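Local structure of peroxisomal fatty acid beta-oxidation multifunctional protein MFP2 (2WTB) at residues A[254-257]-A[258-262]; A[552-555]-A[556-560]. The protein catalyses the enoyl-CoA hydratase and 3-hydroxyacyl-CoA dehydrogenase steps of peroxisomal fatty acid beta-oxidation during seed germination, acting on long-chain and variable-length acyl-CoAs respectively. All coordinates share one frame; numbering follows the deposited sequence.

Contact 1. Residues A[254-257]-A[258-262]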
loop_
_atom_site.group_PDB
_atom_site.type_symbol
_atom_site.label_atom_id
_atom_site.label_comp_id
_atom_site.label_asym_id
_atom_site.label_seq_id
_atom_site.Cartn_x
_atom_site.Cartn_y
_atom_site.Cartn_z
ATOM N N ALA A 254 8.046 1.405 25.127
ATOM C CA ALA A 254 8.204 2.818 25.439
ATOM C C ALA A 254 6.964 3.372 26.128
ATOM O O ALA A 254 7.060 4.255 26.983
ATOM C CB ALA A 254 8.506 3.612 24.175
ATOM N N ILE A 255 5.801 2.851 25.754
ATOM C CA ILE A 255 4.541 3.317 26.321
ATOM C C ILE A 255 4.413 2.889 27.780
ATOM O O ILE A 255 4.066 3.694 28.645
ATOM C CB ILE A 255 3.325 2.813 25.509
ATOM C CG1 ILE A 255 3.405 3.310 24.063
ATOM C CG2 ILE A 255 2.025 3.270 26.149
ATOM C CD1 ILE A 255 2.188 2.973 23.225
ATOM N N GLU A 256 4.707 1.620 28.047
ATOM C CA GLU A 256 4.619 1.077 29.397
ATOM C C GLU A 256 5.589 1.767 30.352
ATOM O O GLU A 256 5.212 2.153 31.459
ATOM C CB GLU A 256 4.874 -0.432 29.386
ATOM C CG GLU A 256 4.754 -1.090 30.751
ATOM C CD GLU A 256 4.724 -2.601 30.664
ATOM O OE1 GLU A 256 4.487 -3.254 31.704
ATOM O OE2 GLU A 256 4.936 -3.135 29.556
ATOM N N VAL A 257 6.836 1.919 29.918
ATOM C CA VAL A 257 7.853 2.578 30.728
ATOM C C VAL A 257 7.409 3.974 31.152
ATOM O O VAL A 257 7.556 4.356 32.314
ATOM C CB VAL A 257 9.194 2.675 29.979
ATOM C CG1 VAL A 257 10.202 3.476 30.791
ATOM C CG2 VAL A 257 9.727 1.286 29.675
ATOM N N GLY A 258 6.863 4.732 30.207
ATOM C CA GLY A 258 6.397 6.075 30.487
ATOM C C GLY A 258 5.285 6.102 31.517
ATOM O O GLY A 258 5.191 7.029 32.321
ATOM N N ILE A 259 4.435 5.083 31.491
ATOM C CA ILE A 259 3.331 4.993 32.436
ATOM C C ILE A 259 3.822 4.583 33.822
ATOM O O ILE A 259 3.435 5.175 34.830
ATOM C CB ILE A 259 2.267 3.993 31.956
ATOM C CG1 ILE A 259 1.595 4.510 30.685
ATOM C CG2 ILE A 259 1.235 3.748 33.043
ATOM C CD1 ILE A 259 0.590 3.552 30.093
ATOM N N VAL A 260 4.684 3.574 33.862
ATOM C CA VAL A 260 5.163 3.013 35.119
ATOM C C VAL A 260 6.272 3.845 35.757
ATOM O O VAL A 260 6.121 4.341 36.872
ATOM C CB VAL A 260 5.663 1.570 34.924
ATOM C CG1 VAL A 260 6.375 1.086 36.171
ATOM C CG2 VAL A 260 4.502 0.654 34.573
ATOM N N SER A 261 7.385 3.996 35.046
ATOM C CA SER A 261 8.540 4.708 35.582
ATOM C C SER A 261 8.408 6.223 35.441
ATOM O O SER A 261 9.330 6.968 35.773
ATOM C CB SER A 261 9.823 4.230 34.903
ATOM O OG SER A 261 9.944 2.820 34.976
ATOM N N GLY A 262 7.263 6.678 34.947
ATOM C CA GLY A 262 7.038 8.100 34.776
ATOM C C GLY A 262 7.349 8.578 33.372
ATOM O O GLY A 262 7.893 7.825 32.561
#
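Ala254 O takes the amide of Gly258 at 3.3 Å to N, a bond that arrives 37° out of the carbonyl plane. The same oxygen also accepts NE2 of Gln152, so two donors hold it in the interior. The short side chain of Ala254 lies about 10 Å from that of Glu119, the predicted nucleophile, which places this turn near the predicted hydratase site. One residue on, Ile255 O receives Ile259 N at 3.2 Å. The two isoleucines share a helix flank, where CG2 of Ile255 meets CD1 of Ile259 at 4.2 Å; Leu160 of helix 160-169 touches both, joining this ridge to the neighbouring helix. Glu256 turns to another flank. Glu256 O accepts Val260 N at 2.8 Å, with the donor close to the direction in which the carbonyl points, and a weaker bond from Ile259 N shares the oxygen. The aliphatic part of Glu256 runs past Val260, Glu256 CG to Val260 CG2 at 4.2 Å, while its carboxylate reaches OE1 toward Arg228 of helix 224-241 in a long, weak ion pair. Val257 carries the last turn: its O accepts Ser261 N at 2.8 Å. Because CG1 is set opposite the backbone N (chi1 175°), this methyl extends to Ser261 CB, 4.2 Å away, and Lys269 of helix 263-277 also touches the valine. Beyond Ser261 the helical path stops at Gly262, whose positive phi of 96° would press any CB against the preceding carbonyl. Helix 247-260 is thus ended by a glycine with positive phi that is also the N-cap residue of helix 263-277, a short turn joining two consecutive helices.

Contact 2. Residues A[552-555]-A[556-560]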
loop_
_atom_site.group_PDB
_atom_site.type_symbol
_atom_site.label_atom_id
_atom_site.label_comp_id
_atom_site.label_asym_id
_atom_site.label_seq_id
_atom_site.Cartn_x
_atom_site.Cartn_y
_atom_site.Cartn_z
ATOM N N THR A 552 -2.605 -22.450 -18.033
ATOM C CA THR A 552 -2.494 -22.974 -19.389
ATOM C C THR A 552 -1.626 -22.070 -20.253
ATOM O O THR A 552 -0.820 -22.542 -21.053
ATOM C CB THR A 552 -3.876 -23.104 -20.049
ATOM O OG1 THR A 552 -4.755 -23.830 -19.182
ATOM C CG2 THR A 552 -3.767 -23.831 -21.381
ATOM N N GLN A 553 -1.802 -20.765 -20.081
ATOM C CA GLN A 553 -1.063 -19.768 -20.844
ATOM C C GLN A 553 0.442 -20.025 -20.824
ATOM O O GLN A 553 1.111 -19.929 -21.852
ATOM C CB GLN A 553 -1.364 -18.371 -20.297
ATOM C CG GLN A 553 -0.809 -17.233 -21.130
ATOM C CD GLN A 553 -1.163 -15.873 -20.559
ATOM O OE1 GLN A 553 -1.829 -15.775 -19.529
ATOM N NE2 GLN A 553 -0.717 -14.815 -21.228
ATOM N N PHE A 554 0.968 -20.362 -19.651
ATOM C CA PHE A 554 2.407 -20.533 -19.476
ATOM C C PHE A 554 2.884 -21.917 -19.902
ATOM O O PHE A 554 4.008 -22.075 -20.379
ATOM C CB PHE A 554 2.793 -20.265 -18.022
ATOM C CG PHE A 554 2.231 -18.987 -17.480
ATOM C CD1 PHE A 554 1.095 -18.996 -16.688
ATOM C CD2 PHE A 554 2.828 -17.774 -17.772
ATOM C CE1 PHE A 554 0.570 -17.820 -16.189
ATOM C CE2 PHE A 554 2.309 -16.594 -17.278
ATOM C CZ PHE A 554 1.178 -16.618 -16.483
ATOM N N ILE A 555 2.028 -22.917 -19.723
ATOM C CA ILE A 555 2.344 -24.275 -20.143
ATOM C C ILE A 555 2.643 -24.325 -21.638
ATOM O O ILE A 555 3.451 -25.134 -22.096
ATOM C CB ILE A 555 1.185 -25.241 -19.835
ATOM C CG1 ILE A 555 0.900 -25.274 -18.332
ATOM C CG2 ILE A 555 1.499 -26.635 -20.350
ATOM C CD1 ILE A 555 -0.219 -26.220 -17.943
ATOM N N GLU A 556 1.991 -23.446 -22.394
ATOM C CA GLU A 556 2.085 -23.462 -23.850
ATOM C C GLU A 556 3.172 -22.536 -24.393
ATOM O O GLU A 556 3.643 -22.718 -25.514
ATOM C CB GLU A 556 0.730 -23.112 -24.470
ATOM C CG GLU A 556 -0.374 -24.099 -24.115
ATOM C CD GLU A 556 -1.737 -23.668 -24.622
ATOM O OE1 GLU A 556 -1.864 -22.516 -25.086
ATOM O OE2 GLU A 556 -2.681 -24.483 -24.553
ATOM N N ASN A 557 3.575 -21.551 -23.596
ATOM C CA ASN A 557 4.589 -20.593 -24.031
ATOM C C ASN A 557 5.948 -20.779 -23.354
ATOM O O ASN A 557 6.961 -20.264 -23.829
ATOM C CB ASN A 557 4.089 -19.157 -23.845
ATOM C CG ASN A 557 2.938 -18.818 -24.771
ATOM O OD1 ASN A 557 2.802 -19.394 -25.850
ATOM N ND2 ASN A 557 2.103 -17.873 -24.357
ATOM N N PHE A 558 5.965 -21.513 -22.246
ATOM C CA PHE A 558 7.210 -21.813 -21.545
ATOM C C PHE A 558 7.239 -23.276 -21.110
ATOM O O PHE A 558 7.541 -23.579 -19.957
ATOM C CB PHE A 558 7.376 -20.913 -20.317
ATOM C CG PHE A 558 7.205 -19.448 -20.602
ATOM C CD1 PHE A 558 6.117 -18.755 -20.095
ATOM C CD2 PHE A 558 8.132 -18.761 -21.368
ATOM C CE1 PHE A 558 5.955 -17.406 -20.348
ATOM C CE2 PHE A 558 7.974 -17.411 -21.626
ATOM C CZ PHE A 558 6.885 -16.732 -21.115
ATOM N N SER A 559 6.925 -24.174 -22.037
ATOM C CA SER A 559 6.814 -25.601 -21.732
ATOM C C SER A 559 8.010 -26.169 -20.963
ATOM O O SER A 559 7.836 -26.910 -19.995
ATOM C CB SER A 559 6.590 -26.402 -23.017
ATOM O OG SER A 559 7.622 -26.156 -23.956
ATOM N N GLU A 560 9.217 -25.822 -21.395
ATOM C CA GLU A 560 10.431 -26.373 -20.796
ATOM C C GLU A 560 10.747 -25.762 -19.431
ATOM O O GLU A 560 11.833 -25.966 -18.888
ATOM C CB GLU A 560 11.621 -26.190 -21.739
#
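Phe558 N donates to Phe554 O at 2.8 Å near the C-terminal end of helix 544-557, in the C-terminal domain of the 3-hydroxyacyl-CoA dehydrogenase part. Asn557 N adds a weak bond to the same oxygen, 3.3 Å from Phe554 O, and another weak one to Gln553 O. Two residues earlier, Glu556 N is bonded to Thr552 O at 3.2 Å. The extended Glu556 side chain runs alongside that of Thr552, pointing the same way, and brings Glu556 OE2 within 3.4 Å of Thr552 CG2; the threonine hydroxyl is occupied instead by Ile548 O. On another flank the phenylalanines cross, with Phe558 CE1 at the edge of the Phe554 ring, 4.1 Å from Phe554 CD2. The Phe558 ring is directed there by CG lying opposite its own carbonyl carbon (chi1 -51°). Phe554 also stacks on Phe503, and Thr494 touches both side chains. With an alanine in place of Phe558, the CD2 edge of Phe554 would probably lose its aromatic partner and Thr494 one of its two phenylalanine neighbours. Asn557 CB sits 4.2 Å above one face of the Phe558 ring, displaced toward its rim.

How the contacts relate
Contact 1 closes well before contact 2 opens along the chain, and the two lie on opposite sides of the molecule's centre, with 59 Å between their centres and about 44 Å between nearest atoms. They share no helix or sheet. Residues 254-262 pack with helices 224-241, 160-169 and 263-277; residues 552-560 lie at the end of helix 544-557, away from the annotated sites. Between them in sequence comes the eight-stranded sheet of the NAD-binding domain. Each lies near the C-terminal end of a helix; contact 1 is near the predicted hydratase residues, contact 2 in the dehydrogenase C-terminal domain, consistent with a chain that combines separate activities.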